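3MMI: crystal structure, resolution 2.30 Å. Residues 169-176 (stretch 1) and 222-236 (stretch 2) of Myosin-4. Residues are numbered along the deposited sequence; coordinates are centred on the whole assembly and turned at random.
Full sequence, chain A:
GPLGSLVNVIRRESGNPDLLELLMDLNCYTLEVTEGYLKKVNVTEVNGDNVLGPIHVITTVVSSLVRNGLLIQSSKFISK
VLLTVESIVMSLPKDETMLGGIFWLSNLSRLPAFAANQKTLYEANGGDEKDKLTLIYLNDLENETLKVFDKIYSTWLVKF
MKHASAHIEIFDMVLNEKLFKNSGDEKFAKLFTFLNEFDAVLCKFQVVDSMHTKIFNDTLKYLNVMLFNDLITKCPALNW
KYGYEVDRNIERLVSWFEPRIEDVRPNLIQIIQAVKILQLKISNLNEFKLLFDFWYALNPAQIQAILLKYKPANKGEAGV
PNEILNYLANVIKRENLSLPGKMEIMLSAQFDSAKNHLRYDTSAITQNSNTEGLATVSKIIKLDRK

Stretch 1 169-176: EIFDMVLN
Stretch 2 222-236: YLNVMLFNDLITKCP

Helices that cross steeply often pack through a few apolar side chains, with no hydrogen bond between them, and this pair from Myosin-4 is a compact example. Stretch 1 holds a short helix, 170-174. Glu169 precedes it at the N-cap position with phi/psi of 70/40, and its O accepts a hydrogen bond from Met173 N at 3.0 Å. After regular helical values the backbone drifts to -114/-47 at Val174 and -104/-22 at Leu175, then extends at Asn176 (-76/102), whose ND2 donates to Asp172 OD1 at 2.6 Å. Stretch 2 is a long helix entered at Tyr222 already in progress, with i to i+4 bonds such as Leu231 N to Leu227 O at 2.8 Å; Cys235 is extended, at -113/111. The axes approach to 10.7 Å and cross at -70°, their N-to-C directions 70° apart. The register sets Phe171 CA 7.1 Å from Leu227 CA and Leu175 CA 6.9 Å from Leu231 CA.

Together the stretches bury 482 Å², and the buried part is largely aliphatic. Ile170 points toward the long helix with off-rotamer chi angles (-96°, 103°). Its CD1 lies 3.7 Å from Leu223 CD2, while its CG2 lies 3.6 Å from Leu227 CD2 and a tight 3.2 Å from Met226 CE, reached by a flexible thioether chain with chi1 t. Leu227 starts sideways, but its m,t rotamer brings its end inward, so that CD2 also meets Val174 CG1 at 3.8 Å and Leu175 CG at 3.7 Å. One branched residue thus serves three neighbours. Leu175, also m,t, lays CD1 against the long helix's backbone, 3.5 Å from Leu227 O and 3.9 Å from Leu231 N, and 3.8 Å from Asp230 CB. These are packing contacts, since a methyl group offers no polar hydrogen.

Phe171 (chi1 179°, chi2 83°) likewise leaves sideways and brings its ring across. Lys234 NZ sits over one face, 4.3 Å from the Phe171 ring centroid and 16° off the normal, a cation-pi arrangement that lets an exposed lysine cover the aromatic surface with charge near the pi cloud. The same lysine's CB is 3.8 Å from Phe171 CE1. At the ring edge Cys235, chi1 m, places SG 3.8 Å from Phe171 CE1, and this small, polarizable side chain also packs 4.1 Å from Leu175 CB. Asp230 contributes its methylene, CB lying 3.8 Å from Phe171 CD1. Apolar packing inside and an aromatic ring bordered by lysine and sulfur therefore hold the crossing together.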

# COMPACT_ATOMS: atom_id res chain seq x y z
N GLU A 169 -3.22 14.61 -9.30
CA GLU A 169 -4.57 14.90 -9.84
C GLU A 169 -5.24 13.66 -10.52
O GLU A 169 -5.92 13.74 -11.60
CB GLU A 169 -4.52 16.08 -10.85
CG GLU A 169 -3.92 17.39 -10.26
CD GLU A 169 -3.86 18.53 -11.28
OE1 GLU A 169 -4.60 19.46 -11.16
OE2 GLU A 169 -3.08 18.49 -12.23
N ILE A 170 -5.05 12.49 -9.91
CA ILE A 170 -5.52 11.26 -10.48
C ILE A 170 -7.00 11.28 -10.87
O ILE A 170 -7.36 10.81 -11.95
CB ILE A 170 -5.17 10.00 -9.63
CG1 ILE A 170 -3.86 9.34 -10.17
CG2 ILE A 170 -6.11 8.86 -9.95
CD1 ILE A 170 -2.67 9.60 -9.38
N PHE A 171 -7.82 11.89 -10.06
CA PHE A 171 -9.19 12.07 -10.38
C PHE A 171 -9.47 12.77 -11.72
O PHE A 171 -10.21 12.24 -12.57
CB PHE A 171 -9.98 12.76 -9.23
CG PHE A 171 -11.42 12.96 -9.59
CD1 PHE A 171 -12.34 11.92 -9.44
CD2 PHE A 171 -11.84 14.12 -10.22
CE1 PHE A 171 -13.73 12.07 -9.87
CE2 PHE A 171 -13.18 14.28 -10.67
CZ PHE A 171 -14.15 13.29 -10.46
N ASP A 172 -8.93 13.98 -11.92
CA ASP A 172 -9.12 14.75 -13.15
C ASP A 172 -8.53 14.13 -14.34
O ASP A 172 -9.02 14.34 -15.41
CB ASP A 172 -8.56 16.19 -13.09
CG ASP A 172 -9.45 17.13 -12.29
OD1 ASP A 172 -10.67 16.90 -12.28
OD2 ASP A 172 -8.92 18.09 -11.65
N MET A 173 -7.49 13.35 -14.14
CA MET A 173 -6.81 12.62 -15.24
C MET A 173 -7.67 11.46 -15.71
O MET A 173 -7.67 11.13 -16.85
CB MET A 173 -5.47 12.12 -14.65
CG MET A 173 -4.35 11.98 -15.61
SD MET A 173 -2.88 11.32 -14.90
CE MET A 173 -3.15 11.40 -13.14
N VAL A 174 -8.39 10.78 -14.78
CA VAL A 174 -8.90 9.44 -15.09
C VAL A 174 -10.38 9.44 -15.15
O VAL A 174 -10.91 8.89 -16.11
CB VAL A 174 -8.43 8.33 -14.09
CG1 VAL A 174 -9.20 7.02 -14.33
CG2 VAL A 174 -6.97 8.17 -14.06
N LEU A 175 -11.06 10.04 -14.17
CA LEU A 175 -12.50 9.88 -13.98
C LEU A 175 -13.40 11.06 -14.43
O LEU A 175 -14.65 10.87 -14.55
CB LEU A 175 -12.74 9.68 -12.47
CG LEU A 175 -12.22 8.39 -11.90
CD1 LEU A 175 -12.56 8.32 -10.44
CD2 LEU A 175 -12.88 7.18 -12.77
N ASN A 176 -12.79 12.26 -14.53
CA ASN A 176 -13.55 13.55 -14.70
C ASN A 176 -14.03 13.67 -16.12
O ASN A 176 -13.26 13.96 -17.01
CB ASN A 176 -12.64 14.76 -14.41
CG ASN A 176 -13.42 16.09 -14.34
OD1 ASN A 176 -14.57 16.19 -14.77
ND2 ASN A 176 -12.77 17.09 -13.77
N TYR A 222 -3.64 1.00 -3.97
CA TYR A 222 -4.19 2.20 -3.43
C TYR A 222 -5.06 2.96 -4.44
O TYR A 222 -6.04 3.58 -4.07
CB TYR A 222 -3.09 3.12 -2.92
CG TYR A 222 -3.66 4.38 -2.34
CD1 TYR A 222 -3.89 4.49 -0.98
CD2 TYR A 222 -3.97 5.47 -3.16
CE1 TYR A 222 -4.38 5.67 -0.43
CE2 TYR A 222 -4.52 6.65 -2.65
CZ TYR A 222 -4.71 6.75 -1.27
OH TYR A 222 -5.22 7.89 -0.71
N LEU A 223 -4.65 3.00 -5.71
CA LEU A 223 -5.39 3.83 -6.69
C LEU A 223 -6.70 3.14 -7.07
O LEU A 223 -7.68 3.80 -7.32
CB LEU A 223 -4.54 4.20 -7.96
CG LEU A 223 -3.30 5.13 -7.70
CD1 LEU A 223 -2.27 5.03 -8.87
CD2 LEU A 223 -3.64 6.60 -7.54
N ASN A 224 -6.73 1.83 -7.05
CA ASN A 224 -8.01 1.03 -7.09
C ASN A 224 -9.09 1.59 -6.09
O ASN A 224 -10.18 2.00 -6.53
CB ASN A 224 -7.67 -0.45 -6.78
CG ASN A 224 -8.88 -1.36 -6.83
OD1 ASN A 224 -9.58 -1.42 -7.88
ND2 ASN A 224 -9.20 -1.97 -5.72
N VAL A 225 -8.71 1.76 -4.80
CA VAL A 225 -9.57 2.27 -3.68
C VAL A 225 -10.05 3.66 -3.99
O VAL A 225 -11.21 3.95 -4.09
CB VAL A 225 -8.73 2.23 -2.36
CG1 VAL A 225 -9.49 2.99 -1.25
CG2 VAL A 225 -8.49 0.77 -2.02
N MET A 226 -9.08 4.52 -4.29
CA MET A 226 -9.38 5.96 -4.52
C MET A 226 -10.23 6.15 -5.76
O MET A 226 -11.19 6.93 -5.84
CB MET A 226 -8.08 6.67 -4.70
CG MET A 226 -8.23 8.13 -4.87
SD MET A 226 -6.97 8.73 -5.98
CE MET A 226 -8.01 9.18 -7.35
N LEU A 227 -9.89 5.37 -6.78
CA LEU A 227 -10.61 5.54 -8.03
C LEU A 227 -12.02 4.98 -7.93
O LEU A 227 -12.98 5.60 -8.33
CB LEU A 227 -9.90 4.88 -9.20
CG LEU A 227 -8.70 5.64 -9.81
CD1 LEU A 227 -7.97 4.71 -10.73
CD2 LEU A 227 -9.07 6.86 -10.58
N PHE A 228 -12.14 3.79 -7.38
CA PHE A 228 -13.48 3.22 -7.18
C PHE A 228 -14.34 4.16 -6.24
O PHE A 228 -15.48 4.38 -6.58
CB PHE A 228 -13.43 1.86 -6.53
CG PHE A 228 -14.75 1.27 -6.33
CD1 PHE A 228 -15.43 0.70 -7.43
CD2 PHE A 228 -15.37 1.32 -5.07
CE1 PHE A 228 -16.67 0.21 -7.27
CE2 PHE A 228 -16.59 0.76 -4.87
CZ PHE A 228 -17.28 0.17 -5.92
N ASN A 229 -13.81 4.59 -5.10
CA ASN A 229 -14.56 5.42 -4.13
C ASN A 229 -15.00 6.73 -4.82
O ASN A 229 -16.14 7.17 -4.71
CB ASN A 229 -13.68 5.68 -2.90
CG ASN A 229 -13.54 4.46 -2.02
OD1 ASN A 229 -14.15 3.45 -2.28
ND2 ASN A 229 -12.75 4.56 -0.93
N ASP A 230 -14.09 7.33 -5.60
CA ASP A 230 -14.46 8.56 -6.32
C ASP A 230 -15.40 8.33 -7.43
O ASP A 230 -16.22 9.22 -7.80
CB ASP A 230 -13.24 9.29 -6.88
CG ASP A 230 -12.39 9.94 -5.80
OD1 ASP A 230 -12.83 10.00 -4.61
OD2 ASP A 230 -11.22 10.32 -6.13
N LEU A 231 -15.33 7.14 -8.03
CA LEU A 231 -16.31 6.87 -9.09
C LEU A 231 -17.74 6.91 -8.48
O LEU A 231 -18.69 7.51 -9.10
CB LEU A 231 -16.06 5.50 -9.70
CG LEU A 231 -17.20 5.02 -10.61
CD1 LEU A 231 -17.08 5.71 -12.01
CD2 LEU A 231 -17.23 3.47 -10.81
N ILE A 232 -17.89 6.34 -7.29
CA ILE A 232 -19.19 6.35 -6.64
C ILE A 232 -19.57 7.75 -6.05
O ILE A 232 -20.66 8.11 -6.18
CB ILE A 232 -19.24 5.39 -5.41
CG1 ILE A 232 -19.10 3.92 -5.83
CG2 ILE A 232 -20.58 5.59 -4.61
CD1 ILE A 232 -19.87 3.52 -7.03
N THR A 233 -18.66 8.47 -5.41
CA THR A 233 -19.04 9.65 -4.57
C THR A 233 -19.04 10.91 -5.44
O THR A 233 -19.89 11.79 -5.30
CB THR A 233 -18.14 9.88 -3.37
OG1 THR A 233 -16.74 9.83 -3.80
CG2 THR A 233 -18.34 8.79 -2.49
N LYS A 234 -18.12 10.97 -6.38
CA LYS A 234 -17.81 12.20 -7.10
C LYS A 234 -18.29 12.29 -8.56
O LYS A 234 -18.29 13.37 -9.16
CB LYS A 234 -16.32 12.44 -7.09
CG LYS A 234 -15.80 13.12 -5.88
CD LYS A 234 -14.50 12.54 -5.50
CE LYS A 234 -13.60 13.54 -4.81
NZ LYS A 234 -12.83 14.15 -5.91
N CYS A 235 -18.81 11.20 -9.13
CA CYS A 235 -19.12 11.22 -10.54
C CYS A 235 -20.61 11.13 -10.70
O CYS A 235 -21.26 10.06 -10.50
CB CYS A 235 -18.44 10.10 -11.36
SG CYS A 235 -16.64 10.10 -11.26
N PRO A 236 -21.18 12.25 -11.15
CA PRO A 236 -22.59 12.49 -11.06
C PRO A 236 -23.36 11.40 -11.87
O PRO A 236 -24.18 10.63 -11.27
CB PRO A 236 -22.73 13.92 -11.64
CG PRO A 236 -21.58 14.06 -12.63
CD PRO A 236 -20.47 13.21 -12.04